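Local structure of B12-binding domain-containing protein (Kitasatospora setae, 6WTE) at residues M1-V13 with Y55-R69. The protein binds cobalamin and a [4Fe-4S] cluster and, as the radical SAM enzyme TsrM, acts as a methyltransferase whose catalysis is non-radical. Residues are numbered along the deposited sequence; the frame is centred on the assembly and turned at random.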
loop_
_atom_site.group_PDB
_atom_site.type_symbol
_atom_site.label_atom_id
_atom_site.label_comp_id
_atom_site.label_asym_id
_atom_site.label_seq_id
_atom_site.Cartn_x
_atom_site.Cartn_y
_atom_site.Cartn_z
ATOM N N MET A 1 22.151 -18.100 24.765
ATOM C CA MET A 1 21.532 -17.496 23.592
ATOM C C MET A 1 20.390 -16.571 23.987
ATOM O O MET A 1 20.064 -16.436 25.163
ATOM C CB MET A 1 21.019 -18.578 22.637
ATOM C CG MET A 1 20.032 -19.548 23.266
ATOM S SD MET A 1 18.302 -19.068 23.068
ATOM C CE MET A 1 17.481 -20.388 23.961
ATOM N N SER A 2 19.791 -15.933 22.986
ATOM C CA SER A 2 18.665 -15.035 23.182
ATOM C C SER A 2 17.555 -15.402 22.210
ATOM O O SER A 2 17.813 -15.867 21.098
ATOM C CB SER A 2 19.067 -13.571 22.981
ATOM O OG SER A 2 17.923 -12.758 22.784
ATOM N N ARG A 3 16.310 -15.194 22.640
ATOM C CA ARG A 3 15.161 -15.410 21.769
ATOM C C ARG A 3 14.369 -14.123 21.552
ATOM O O ARG A 3 13.215 -14.169 21.116
ATOM C CB ARG A 3 14.272 -16.525 22.327
ATOM C CG ARG A 3 14.976 -17.883 22.360
ATOM C CD ARG A 3 14.043 -19.034 22.724
ATOM N NE ARG A 3 13.110 -19.368 21.645
ATOM C CZ ARG A 3 13.407 -20.142 20.602
ATOM N NH1 ARG A 3 14.621 -20.663 20.484
ATOM N NH2 ARG A 3 12.491 -20.394 19.672
ATOM N N LEU A 4 14.989 -12.975 21.816
ATOM C CA LEU A 4 14.324 -11.680 21.742
ATOM C C LEU A 4 14.485 -11.075 20.351
ATOM O O LEU A 4 15.610 -10.897 19.870
ATOM C CB LEU A 4 14.890 -10.731 22.796
ATOM C CG LEU A 4 14.389 -9.287 22.738
ATOM C CD1 LEU A 4 12.876 -9.232 22.927
ATOM C CD2 LEU A 4 15.106 -8.430 23.780
ATOM N N VAL A 5 13.358 -10.751 19.720
ATOM C CA VAL A 5 13.310 -10.068 18.433
ATOM C C VAL A 5 12.669 -8.700 18.644
ATOM O O VAL A 5 11.589 -8.602 19.238
ATOM C CB VAL A 5 12.507 -10.867 17.385
ATOM C CG1 VAL A 5 12.449 -10.104 16.078
ATOM C CG2 VAL A 5 13.094 -12.254 17.168
ATOM N N LEU A 6 13.327 -7.655 18.159
ATOM C CA LEU A 6 12.758 -6.314 18.141
ATOM C C LEU A 6 12.190 -6.026 16.759
ATOM O O LEU A 6 12.850 -6.298 15.752
ATOM C CB LEU A 6 13.810 -5.263 18.487
ATOM C CG LEU A 6 13.381 -3.825 18.191
ATOM C CD1 LEU A 6 12.218 -3.378 19.104
ATOM C CD2 LEU A 6 14.581 -2.898 18.295
ATOM N N LEU A 7 10.977 -5.475 16.718
ATOM C CA LEU A 7 10.361 -5.000 15.484
ATOM C C LEU A 7 10.131 -3.501 15.610
ATOM O O LEU A 7 9.540 -3.045 16.594
ATOM C CB LEU A 7 9.044 -5.730 15.200
ATOM C CG LEU A 7 9.140 -7.255 15.085
ATOM C CD1 LEU A 7 7.751 -7.882 15.000
ATOM C CD2 LEU A 7 9.977 -7.626 13.846
ATOM N N VAL A 8 10.606 -2.738 14.626
ATOM C CA VAL A 8 10.562 -1.279 14.657
ATOM C C VAL A 8 9.599 -0.785 13.586
ATOM O O VAL A 8 9.710 -1.183 12.421
ATOM C CB VAL A 8 11.959 -0.679 14.428
ATOM C CG1 VAL A 8 11.884 0.841 14.396
ATOM C CG2 VAL A 8 12.936 -1.156 15.504
ATOM N N ASN A 9 8.671 0.105 13.974
ATOM C CA ASN A 9 7.869 0.821 12.992
ATOM C C ASN A 9 8.449 2.211 12.781
ATOM O O ASN A 9 8.319 3.065 13.667
ATOM C CB ASN A 9 6.408 0.925 13.423
ATOM C CG ASN A 9 5.562 1.585 12.362
ATOM O OD1 ASN A 9 5.866 1.466 11.174
ATOM N ND2 ASN A 9 4.524 2.304 12.770
ATOM N N PRO A 10 9.079 2.493 11.640
ATOM C CA PRO A 10 9.624 3.830 11.385
ATOM C C PRO A 10 8.645 4.787 10.726
ATOM O O PRO A 10 9.025 5.928 10.438
ATOM C CB PRO A 10 10.787 3.514 10.433
ATOM C CG PRO A 10 10.223 2.424 9.588
ATOM C CD PRO A 10 9.375 1.574 10.531
ATOM N N ASN A 11 7.412 4.349 10.487
ATOM C CA ASN A 11 6.436 5.167 9.778
ATOM C C ASN A 11 6.136 6.433 10.566
ATOM O O ASN A 11 5.654 6.369 11.699
ATOM C CB ASN A 11 5.162 4.357 9.548
ATOM C CG ASN A 11 4.270 4.960 8.479
ATOM O OD1 ASN A 11 4.408 6.131 8.121
ATOM N ND2 ASN A 11 3.356 4.157 7.959
ATOM N N LYS A 12 6.437 7.590 9.980
ATOM C CA LYS A 12 6.162 8.861 10.637
ATOM C C LYS A 12 4.989 9.605 10.010
ATOM O O LYS A 12 4.769 10.777 10.328
ATOM C CB LYS A 12 7.419 9.734 10.640
ATOM C CG LYS A 12 8.557 9.147 11.477
ATOM C CD LYS A 12 9.697 10.133 11.662
ATOM C CE LYS A 12 10.332 10.522 10.338
ATOM N NZ LYS A 12 11.571 11.324 10.559
ATOM N N VAL A 13 4.219 8.953 9.146
ATOM C CA VAL A 13 3.105 9.610 8.471
ATOM C C VAL A 13 1.936 9.765 9.435
ATOM O O VAL A 13 1.508 8.798 10.076
ATOM C CB VAL A 13 2.678 8.823 7.223
ATOM C CG1 VAL A 13 1.361 9.367 6.676
ATOM C CG2 VAL A 13 3.761 8.894 6.151
ATOM N N TYR A 55 15.489 2.179 24.617
ATOM C CA TYR A 55 15.271 0.751 24.400
ATOM C C TYR A 55 16.584 -0.024 24.413
ATOM O O TYR A 55 16.716 -1.030 25.118
ATOM C CB TYR A 55 14.517 0.500 23.091
ATOM C CG TYR A 55 14.260 -0.979 22.891
ATOM C CD1 TYR A 55 13.157 -1.593 23.468
ATOM C CD2 TYR A 55 15.146 -1.769 22.169
ATOM C CE1 TYR A 55 12.934 -2.951 23.317
ATOM C CE2 TYR A 55 14.933 -3.123 22.015
ATOM C CZ TYR A 55 13.829 -3.710 22.588
ATOM O OH TYR A 55 13.618 -5.061 22.430
ATOM N N PHE A 56 17.567 0.415 23.621
ATOM C CA PHE A 56 18.782 -0.376 23.456
ATOM C C PHE A 56 19.704 -0.321 24.667
ATOM O O PHE A 56 20.587 -1.174 24.797
ATOM C CB PHE A 56 19.521 0.060 22.196
ATOM C CG PHE A 56 18.915 -0.487 20.943
ATOM C CD1 PHE A 56 19.049 -1.832 20.633
ATOM C CD2 PHE A 56 18.190 0.323 20.091
ATOM C CE1 PHE A 56 18.484 -2.351 19.492
ATOM C CE2 PHE A 56 17.627 -0.194 18.947
ATOM C CZ PHE A 56 17.775 -1.532 18.649
ATOM N N ALA A 57 19.524 0.650 25.556
ATOM C CA ALA A 57 20.289 0.616 26.794
ATOM C C ALA A 57 19.784 -0.477 27.728
ATOM O O ALA A 57 20.567 -1.053 28.492
ATOM C CB ALA A 57 20.233 1.976 27.478
ATOM N N GLU A 58 18.492 -0.789 27.656
ATOM C CA GLU A 58 17.847 -1.758 28.530
ATOM C C GLU A 58 17.705 -3.141 27.907
ATOM O O GLU A 58 17.639 -4.134 28.639
ATOM C CB GLU A 58 16.459 -1.243 28.923
ATOM C CG GLU A 58 16.455 0.223 29.357
ATOM C CD GLU A 58 15.107 0.893 29.154
ATOM O OE1 GLU A 58 14.152 0.195 28.746
ATOM O OE2 GLU A 58 14.999 2.119 29.393
ATOM N N ARG A 59 17.652 -3.235 26.580
ATOM C CA ARG A 59 17.343 -4.483 25.895
ATOM C C ARG A 59 18.380 -4.756 24.816
ATOM O O ARG A 59 18.892 -3.837 24.173
ATOM C CB ARG A 59 15.943 -4.443 25.254
ATOM C CG ARG A 59 14.823 -4.208 26.250
ATOM C CD ARG A 59 14.708 -5.365 27.225
ATOM N NE ARG A 59 13.720 -6.352 26.803
ATOM C CZ ARG A 59 13.588 -7.556 27.349
ATOM N NH1 ARG A 59 14.392 -7.929 28.333
ATOM N NH2 ARG A 59 12.653 -8.387 26.909
ATOM N N SER A 60 18.670 -6.038 24.615
ATOM C CA SER A 60 19.645 -6.485 23.622
ATOM C C SER A 60 19.001 -7.563 22.763
ATOM O O SER A 60 19.282 -8.757 22.924
ATOM C CB SER A 60 20.927 -6.993 24.287
ATOM O OG SER A 60 21.526 -5.980 25.078
ATOM N N PRO A 61 18.124 -7.178 21.839
ATOM C CA PRO A 61 17.533 -8.172 20.937
ATOM C C PRO A 61 18.606 -8.793 20.057
ATOM O O PRO A 61 19.617 -8.164 19.742
ATOM C CB PRO A 61 16.538 -7.352 20.107
ATOM C CG PRO A 61 17.087 -5.960 20.140
ATOM C CD PRO A 61 17.688 -5.807 21.517
ATOM N N MET A 62 18.389 -10.047 19.667
ATOM C CA MET A 62 19.347 -10.714 18.796
ATOM C C MET A 62 19.034 -10.524 17.319
ATOM O O MET A 62 19.844 -10.918 16.478
ATOM C CB MET A 62 19.434 -12.212 19.131
ATOM C CG MET A 62 18.113 -12.938 19.193
ATOM S SD MET A 62 17.589 -13.561 17.580
ATOM C CE MET A 62 15.959 -14.183 17.988
ATOM N N LEU A 63 17.900 -9.906 16.997
ATOM C CA LEU A 63 17.509 -9.605 15.627
ATOM C C LEU A 63 16.609 -8.378 15.664
ATOM O O LEU A 63 15.761 -8.256 16.554
ATOM C CB LEU A 63 16.778 -10.793 14.992
ATOM C CG LEU A 63 16.186 -10.641 13.587
ATOM C CD1 LEU A 63 17.274 -10.356 12.542
ATOM C CD2 LEU A 63 15.400 -11.902 13.222
ATOM N N VAL A 64 16.810 -7.465 14.715
ATOM C CA VAL A 64 16.024 -6.238 14.622
ATOM C C VAL A 64 15.369 -6.207 13.248
ATOM O O VAL A 64 16.062 -6.208 12.224
ATOM C CB VAL A 64 16.884 -4.983 14.846
ATOM C CG1 VAL A 64 16.050 -3.717 14.681
ATOM C CG2 VAL A 64 17.555 -5.017 16.223
ATOM N N GLY A 65 14.043 -6.204 13.224
ATOM C CA GLY A 65 13.294 -6.082 11.985
ATOM C C GLY A 65 12.735 -4.676 11.854
ATOM O O GLY A 65 12.290 -4.081 12.834
ATOM N N VAL A 66 12.782 -4.141 10.640
ATOM C CA VAL A 66 12.246 -2.811 10.358
ATOM C C VAL A 66 11.240 -2.933 9.222
ATOM O O VAL A 66 11.584 -3.405 8.130
ATOM C CB VAL A 66 13.354 -1.811 9.994
ATOM C CG1 VAL A 66 12.759 -0.430 9.788
ATOM C CG2 VAL A 66 14.427 -1.768 11.092
ATOM N N THR A 67 10.000 -2.497 9.464
ATOM C CA THR A 67 8.976 -2.543 8.422
ATOM C C THR A 67 8.991 -1.239 7.628
ATOM O O THR A 67 8.897 -0.149 8.202
ATOM C CB THR A 67 7.592 -2.827 9.020
ATOM O OG1 THR A 67 6.610 -2.867 7.976
ATOM C CG2 THR A 67 7.193 -1.785 10.069
ATOM N N VAL A 68 9.136 -1.345 6.312
ATOM C CA VAL A 68 9.181 -0.183 5.435
ATOM C C VAL A 68 7.947 -0.266 4.546
ATOM O O VAL A 68 7.933 -0.968 3.527
ATOM C CB VAL A 68 10.490 -0.124 4.638
ATOM C CG1 VAL A 68 10.428 0.931 3.518
ATOM C CG2 VAL A 68 11.623 0.200 5.592
ATOM N N ARG A 69 6.887 0.421 4.968
ATOM C CA ARG A 69 5.593 0.311 4.305
ATOM C C ARG A 69 5.532 1.141 3.028
ATOM O O ARG A 69 4.997 0.682 2.012
ATOM C CB ARG A 69 4.487 0.743 5.266
ATOM C CG ARG A 69 3.066 0.543 4.747
ATOM C CD ARG A 69 2.110 1.283 5.668
ATOM N NE ARG A 69 0.707 0.924 5.458
ATOM C CZ ARG A 69 -0.067 1.446 4.516
ATOM N NH1 ARG A 69 -1.327 1.049 4.418
ATOM N NH2 ARG A 69 0.411 2.361 3.681
HETATM O O HOH W 1 18.268 -10.657 24.770
#
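Strands 4-9 and 63-67 run parallel, side by side in the Rossmann-like sheet of the B12-binding domain, and the end of helix 48-58 packs on Leu6, on the face that carries Leu6, Val8, Val64 and Val66. Five backbone hydrogen bonds join the two segments, from Met62 N to Leu4 O (2.9 Å) at one end to Thr67 N to Val8 O (3.2 Å) at the other. Leu6 packs between sheet and helix: with CG anti to its backbone N (chi1 167°), it lays CD1 over one face of the Tyr55 ring in a CH-pi contact, 4.2 Å from the centroid, and sends CD2 to Phe56 CZ (3.5 Å). Arg59 CB covers the opposite face of Tyr55, whose OH is hydrogen-bonded to Glu37; an alanine here would probably leave Leu6 CD1 without its ring and Glu37 without that hydroxyl. Arg59, its guanidinium under Leu4 CD2, makes salt bridges with Glu37 through NE and Glu35 through NH2. Near the N-terminus a water links Ser2 OG to Ser60 O. At the far end Asn11 ND2 and Thr67 OG1 bind cobalamin. Strand 35-40 flanks 4-9 and strand 101-104 flanks 63-67; helices 20-31 and 130-141 cover the face bearing Val5, Leu7 and Leu63, while helix 83-96 lies against Pro10 and Phe56.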